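Local structure of GDSL-like Lipase/Acylhydrolase family protein (Neisseria meningitidis, 4K7J) at residues D71-R76 and I209-M214; G281-G286 and E362-S367. The protein probably acts as a peptidoglycan O-acetylesterase, an SGNH-family hydrolase that removes O-acetyl groups from peptidoglycan by means of a catalytic triad. One frame throughout, in Å; residues are numbered along the deposited sequence.

Contact 1: D71-R76 and I209-M214; sequences DSLRKR and ITVSAM
Arg74 NH1 donates to the carbonyl O of Val211 at 2.6 Å, a short, somewhat bent hydrogen bond (N-H...O 144°). The oxygen lies almost in the guanidinium plane at its edge, whereas NH1 approaches from above the carbonyl plane. The Arg74 chain runs back toward the N-terminal end of the segment with CG anti to the backbone N (chi1 -175°), then bends at chi3 (46°), so that NE and NH2 come to Asp71 and NH1 is left facing the strand. Asp71 is gripped side-on: NH2 at 3.0 Å and NE at 3.2 Å both reach OD1 on the anti side, while Lys75 NZ takes the syn lone pair of OD2. Asp67, just before the helix, forms a second salt bridge with NH2. Nearer the helix backbone, Val211 packs against the base of the arginine, its CB 3.8 Å from Arg74 CB and its CG2 3.7 Å from Arg74 CA. Leu73 CD2 adds a looser touch on Val211 CG1 at 4.4 Å. The bond joins helix 68-81 to strand 208-215, outermost in the central sheet and parallel to strand 53-60. Gripped by two carboxylates and a main-chain oxygen, the buried guanidinium is held against rotation, its positive charge probably well compensated.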
loop_
_atom_site.group_PDB
_atom_site.type_symbol
_atom_site.label_atom_id
_atom_site.label_comp_id
_atom_site.label_asym_id
_atom_site.label_seq_id
_atom_site.Cartn_x
_atom_site.Cartn_y
_atom_site.Cartn_z
ATOM N N ASP A 71 5.528 -3.848 6.631
ATOM C CA ASP A 71 5.661 -5.182 7.202
ATOM C C ASP A 71 5.695 -5.125 8.722
ATOM O O ASP A 71 5.263 -6.062 9.396
ATOM C CB ASP A 71 6.899 -5.908 6.681
ATOM C CG ASP A 71 6.966 -7.345 7.164
ATOM O OD1 ASP A 71 5.993 -8.104 6.930
ATOM O OD2 ASP A 71 7.974 -7.705 7.801
ATOM N N SER A 72 6.194 -4.019 9.265
ATOM C CA SER A 72 6.225 -3.862 10.716
ATOM C C SER A 72 4.796 -3.655 11.207
ATOM O O SER A 72 4.367 -4.265 12.186
ATOM C CB SER A 72 7.133 -2.701 11.123
ATOM O OG SER A 72 6.882 -2.315 12.464
ATOM N N LEU A 73 4.056 -2.816 10.489
ATOM C CA LEU A 73 2.639 -2.609 10.746
ATOM C C LEU A 73 1.885 -3.939 10.626
ATOM O O LEU A 73 1.037 -4.281 11.469
ATOM C CB LEU A 73 2.083 -1.587 9.752
ATOM C CG LEU A 73 0.660 -1.077 9.964
ATOM C CD1 LEU A 73 0.610 -0.278 11.249
ATOM C CD2 LEU A 73 0.230 -0.218 8.775
ATOM N N ARG A 74 2.203 -4.687 9.575
ATOM C CA ARG A 74 1.602 -5.996 9.355
ATOM C C ARG A 74 1.828 -6.926 10.542
ATOM O O ARG A 74 0.881 -7.488 11.078
ATOM C CB ARG A 74 2.142 -6.612 8.066
ATOM C CG ARG A 74 1.508 -7.935 7.663
ATOM C CD ARG A 74 1.705 -8.191 6.172
ATOM N NE ARG A 74 3.066 -7.932 5.744
ATOM C CZ ARG A 74 3.414 -7.073 4.792
ATOM N NH1 ARG A 74 2.512 -6.368 4.121
ATOM N NH2 ARG A 74 4.685 -6.928 4.511
ATOM N N LYS A 75 3.073 -7.079 10.969
ATOM C CA LYS A 75 3.366 -8.052 12.028
ATOM C C LYS A 75 2.725 -7.656 13.353
ATOM O O LYS A 75 2.217 -8.501 14.091
ATOM C CB LYS A 75 4.869 -8.237 12.200
ATOM C CG LYS A 75 5.572 -8.804 10.966
ATOM C CD LYS A 75 5.135 -10.235 10.672
ATOM C CE LYS A 75 5.753 -10.742 9.369
ATOM N NZ LYS A 75 7.227 -10.494 9.373
ATOM N N ARG A 76 2.750 -6.367 13.654
ATOM C CA ARG A 76 2.202 -5.883 14.908
ATOM C C ARG A 76 0.687 -6.067 14.968
ATOM O O ARG A 76 0.160 -6.670 15.908
ATOM C CB ARG A 76 2.559 -4.416 15.101
ATOM C CG ARG A 76 1.769 -3.747 16.197
ATOM C CD ARG A 76 2.352 -4.018 17.571
ATOM N NE ARG A 76 1.838 -3.058 18.538
ATOM C CZ ARG A 76 2.399 -1.881 18.789
ATOM N NH1 ARG A 76 3.502 -1.498 18.146
ATOM N NH2 ARG A 76 1.852 -1.083 19.691
ATOM N N ILE A 209 -6.412 -9.703 10.058
ATOM C CA ILE A 209 -5.959 -8.474 9.402
ATOM C C ILE A 209 -5.065 -8.822 8.214
ATOM O O ILE A 209 -4.279 -9.762 8.296
ATOM C CB ILE A 209 -5.081 -7.641 10.361
ATOM C CG1 ILE A 209 -5.801 -7.388 11.683
ATOM C CG2 ILE A 209 -4.623 -6.333 9.703
ATOM C CD1 ILE A 209 -7.129 -6.678 11.533
ATOM N N THR A 210 -5.158 -8.065 7.118
ATOM C CA THR A 210 -4.084 -8.096 6.132
ATOM C C THR A 210 -3.576 -6.683 5.959
ATOM O O THR A 210 -4.326 -5.720 6.123
ATOM C CB THR A 210 -4.514 -8.649 4.752
ATOM O OG1 THR A 210 -5.560 -7.838 4.205
ATOM C CG2 THR A 210 -4.995 -10.106 4.868
ATOM N N VAL A 211 -2.296 -6.564 5.634
ATOM C CA VAL A 211 -1.715 -5.274 5.285
ATOM C C VAL A 211 -1.033 -5.395 3.925
ATOM O O VAL A 211 -0.070 -6.142 3.762
ATOM C CB VAL A 211 -0.712 -4.791 6.341
ATOM C CG1 VAL A 211 -0.055 -3.496 5.874
ATOM C CG2 VAL A 211 -1.410 -4.589 7.701
ATOM N N SER A 212 -1.572 -4.689 2.942
ATOM C CA SER A 212 -1.071 -4.756 1.574
ATOM C C SER A 212 -0.297 -3.484 1.258
ATOM O O SER A 212 -0.740 -2.391 1.604
ATOM C CB SER A 212 -2.243 -4.906 0.593
ATOM O OG SER A 212 -2.917 -6.150 0.758
ATOM N N ALA A 213 0.855 -3.621 0.603
ATOM C CA ALA A 213 1.693 -2.465 0.278
ATOM C C ALA A 213 1.704 -2.205 -1.215
ATOM O O ALA A 213 2.164 -3.047 -1.977
ATOM C CB ALA A 213 3.125 -2.698 0.781
ATOM N N MET A 214 1.187 -1.053 -1.632
ATOM C CA MET A 214 1.214 -0.660 -3.034
ATOM C C MET A 214 2.074 0.578 -3.183
ATOM O O MET A 214 1.552 1.688 -3.322
ATOM C CB MET A 214 -0.192 -0.336 -3.563
ATOM C CG MET A 214 -1.109 -1.512 -3.693
ATOM S SD MET A 214 -2.559 -1.132 -4.693
ATOM C CE MET A 214 -3.165 -2.803 -4.880
#

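Contact 2: G281-G286 and E362-S367; sequences GILIIG and EMLADS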
loop_
_atom_site.group_PDB
_atom_site.type_symbol
_atom_site.label_atom_id
_atom_site.label_comp_id
_atom_site.label_asym_id
_atom_site.label_seq_id
_atom_site.Cartn_x
_atom_site.Cartn_y
_atom_site.Cartn_z
ATOM N N GLY A 281 -12.262 3.258 5.886
ATOM C CA GLY A 281 -11.611 4.384 6.527
ATOM C C GLY A 281 -10.483 4.876 5.639
ATOM O O GLY A 281 -9.996 4.134 4.788
ATOM N N ILE A 282 -10.084 6.130 5.819
ATOM C CA ILE A 282 -8.943 6.689 5.100
ATOM C C ILE A 282 -7.962 7.341 6.080
ATOM O O ILE A 282 -8.364 8.105 6.963
ATOM C CB ILE A 282 -9.393 7.731 4.077
ATOM C CG1 ILE A 282 -10.387 7.118 3.087
ATOM C CG2 ILE A 282 -8.203 8.284 3.339
ATOM C CD1 ILE A 282 -10.949 8.115 2.125
ATOM N N LEU A 283 -6.677 7.030 5.931
ATOM C CA LEU A 283 -5.639 7.629 6.761
ATOM C C LEU A 283 -4.588 8.278 5.876
ATOM O O LEU A 283 -4.014 7.622 5.003
ATOM C CB LEU A 283 -4.962 6.574 7.629
ATOM C CG LEU A 283 -3.675 7.087 8.304
ATOM C CD1 LEU A 283 -4.003 8.020 9.453
ATOM C CD2 LEU A 283 -2.765 5.966 8.770
ATOM N N ILE A 284 -4.348 9.565 6.086
ATOM C CA ILE A 284 -3.288 10.267 5.368
ATOM C C ILE A 284 -2.038 10.371 6.242
ATOM O O ILE A 284 -2.076 10.920 7.355
ATOM C CB ILE A 284 -3.752 11.658 4.902
ATOM C CG1 ILE A 284 -4.761 11.493 3.757
ATOM C CG2 ILE A 284 -2.562 12.508 4.471
ATOM C CD1 ILE A 284 -5.405 12.773 3.291
ATOM N N ILE A 285 -0.939 9.818 5.743
ATOM C CA ILE A 285 0.339 9.889 6.434
ATOM C C ILE A 285 1.103 11.135 5.986
ATOM O O ILE A 285 1.593 11.201 4.861
ATOM C CB ILE A 285 1.177 8.633 6.185
ATOM C CG1 ILE A 285 0.509 7.431 6.859
ATOM C CG2 ILE A 285 2.588 8.820 6.748
ATOM C CD1 ILE A 285 1.395 6.212 6.952
ATOM N N GLY A 286 1.168 12.138 6.859
ATOM C CA GLY A 286 1.906 13.350 6.549
ATOM C C GLY A 286 3.365 13.017 6.313
ATOM O O GLY A 286 3.911 12.137 6.977
ATOM N N GLU A 362 5.733 1.044 14.198
ATOM C CA GLU A 362 5.296 0.607 15.523
ATOM C C GLU A 362 4.563 1.745 16.233
ATOM O O GLU A 362 3.586 1.523 16.948
ATOM C CB GLU A 362 6.481 0.092 16.354
ATOM C CG GLU A 362 7.001 -1.282 15.914
ATOM C CD GLU A 362 8.145 -1.795 16.776
ATOM O OE1 GLU A 362 8.453 -1.163 17.806
ATOM O OE2 GLU A 362 8.743 -2.834 16.424
ATOM N N MET A 363 5.011 2.974 16.001
ATOM C CA MET A 363 4.318 4.138 16.544
ATOM C C MET A 363 2.933 4.310 15.916
ATOM O O MET A 363 1.962 4.613 16.623
ATOM C CB MET A 363 5.155 5.406 16.378
ATOM C CG MET A 363 6.422 5.401 17.217
ATOM S SD MET A 363 7.231 7.011 17.278
ATOM C CE MET A 363 8.339 6.962 15.898
ATOM N N LEU A 364 2.840 4.102 14.600
ATOM C CA LEU A 364 1.548 4.157 13.922
ATOM C C LEU A 364 0.624 3.073 14.442
ATOM O O LEU A 364 -0.567 3.310 14.669
ATOM C CB LEU A 364 1.710 4.015 12.405
ATOM C CG LEU A 364 0.411 3.931 11.602
ATOM C CD1 LEU A 364 -0.504 5.124 11.926
ATOM C CD2 LEU A 364 0.718 3.847 10.099
ATOM N N ALA A 365 1.171 1.873 14.620
ATOM C CA ALA A 365 0.380 0.752 15.120
ATOM C C ALA A 365 -0.134 1.078 16.522
ATOM O O ALA A 365 -1.319 0.841 16.837
ATOM C CB ALA A 365 1.213 -0.508 15.131
ATOM N N ASP A 366 0.757 1.638 17.341
ATOM C CA ASP A 366 0.402 2.172 18.662
ATOM C C ASP A 366 -0.790 3.111 18.571
ATOM O O ASP A 366 -1.778 2.936 19.281
ATOM C CB ASP A 366 1.562 2.968 19.266
ATOM C CG ASP A 366 2.680 2.090 19.786
ATOM O OD1 ASP A 366 2.429 0.899 20.034
ATOM O OD2 ASP A 366 3.808 2.604 19.957
ATOM N N SER A 367 -0.675 4.114 17.700
ATOM C CA SER A 367 -1.725 5.111 17.514
ATOM C C SER A 367 -3.079 4.494 17.121
ATOM O O SER A 367 -4.133 4.933 17.591
ATOM C CB SER A 367 -1.292 6.159 16.477
ATOM O OG SER A 367 -0.054 6.780 16.835
#
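Leu364 of helix 354-373 sends its two methyls to two residues of strand 281-286. CD1 meets Leu283 CD2 tip to tip at 4.0 Å, and CD2 touches Ile285 CD1, also at 4.0 Å. The contact is purely apolar and made by the ends of long side chains: the nearest CA atoms, those of Ile285 and Leu364, are still 9.5 Å apart. With CG anti to the backbone N (chi1 175°), Leu364 carries both methyls toward the strand; Leu283 has the same first torsion (168°) and meets it end on. Ile285 bridges the distance with its CG1 arm, extended at chi2 (-167°), and crosses the leucine at a slant. Around these three lies a second shell. Leu364 also leans on Phe69 of helix 68-81 and on Trp324 of the next strand, and Leu283 and Ile285 are flanked by Ile244 of strand 242-246. One turn along the helix, Ser367 OG bonds back to Met363 O at 3.0 Å, approaching from the face opposite to Ser367 N, so that this carbonyl takes two donors. The same hydroxyl is hydrogen-bonded to Trp324 NE1, which ties the helix to the indole that Leu364 rests on. Strand 281-286 lies in the parallel part of the sheet, between strands 322-325 and 242-246. Leu283 points at helix 354-373 and the CD1 end of Ile285 reaches it, while Ile282 packs on helix 259-276 on the other side of the sheet, in the three-layered alpha/beta manner of SGNH hydrolases.

Overall arrangement
From the N terminus, the chain forms strand 53-60 and then helix 68-81, whose residues 71-76 open contact 1. It next runs through the strands of two five-stranded antiparallel sheets, before strand 208-215 closes the loop after 132 intervening residues. Contact 2 opens only later, at strand 281-286, and closes 75 mainly helical and loop residues on, at helix 354-373. The two loops are thus in series, neither nested nor crossed. Both contacts fasten a helix to the same mixed sheet, contact 1 at its edge strand and contact 2 further inside. Their centres lie about 12 Å apart, and helices 68-81 and 354-373 touch each other directly, Arg76 packing on Ala365.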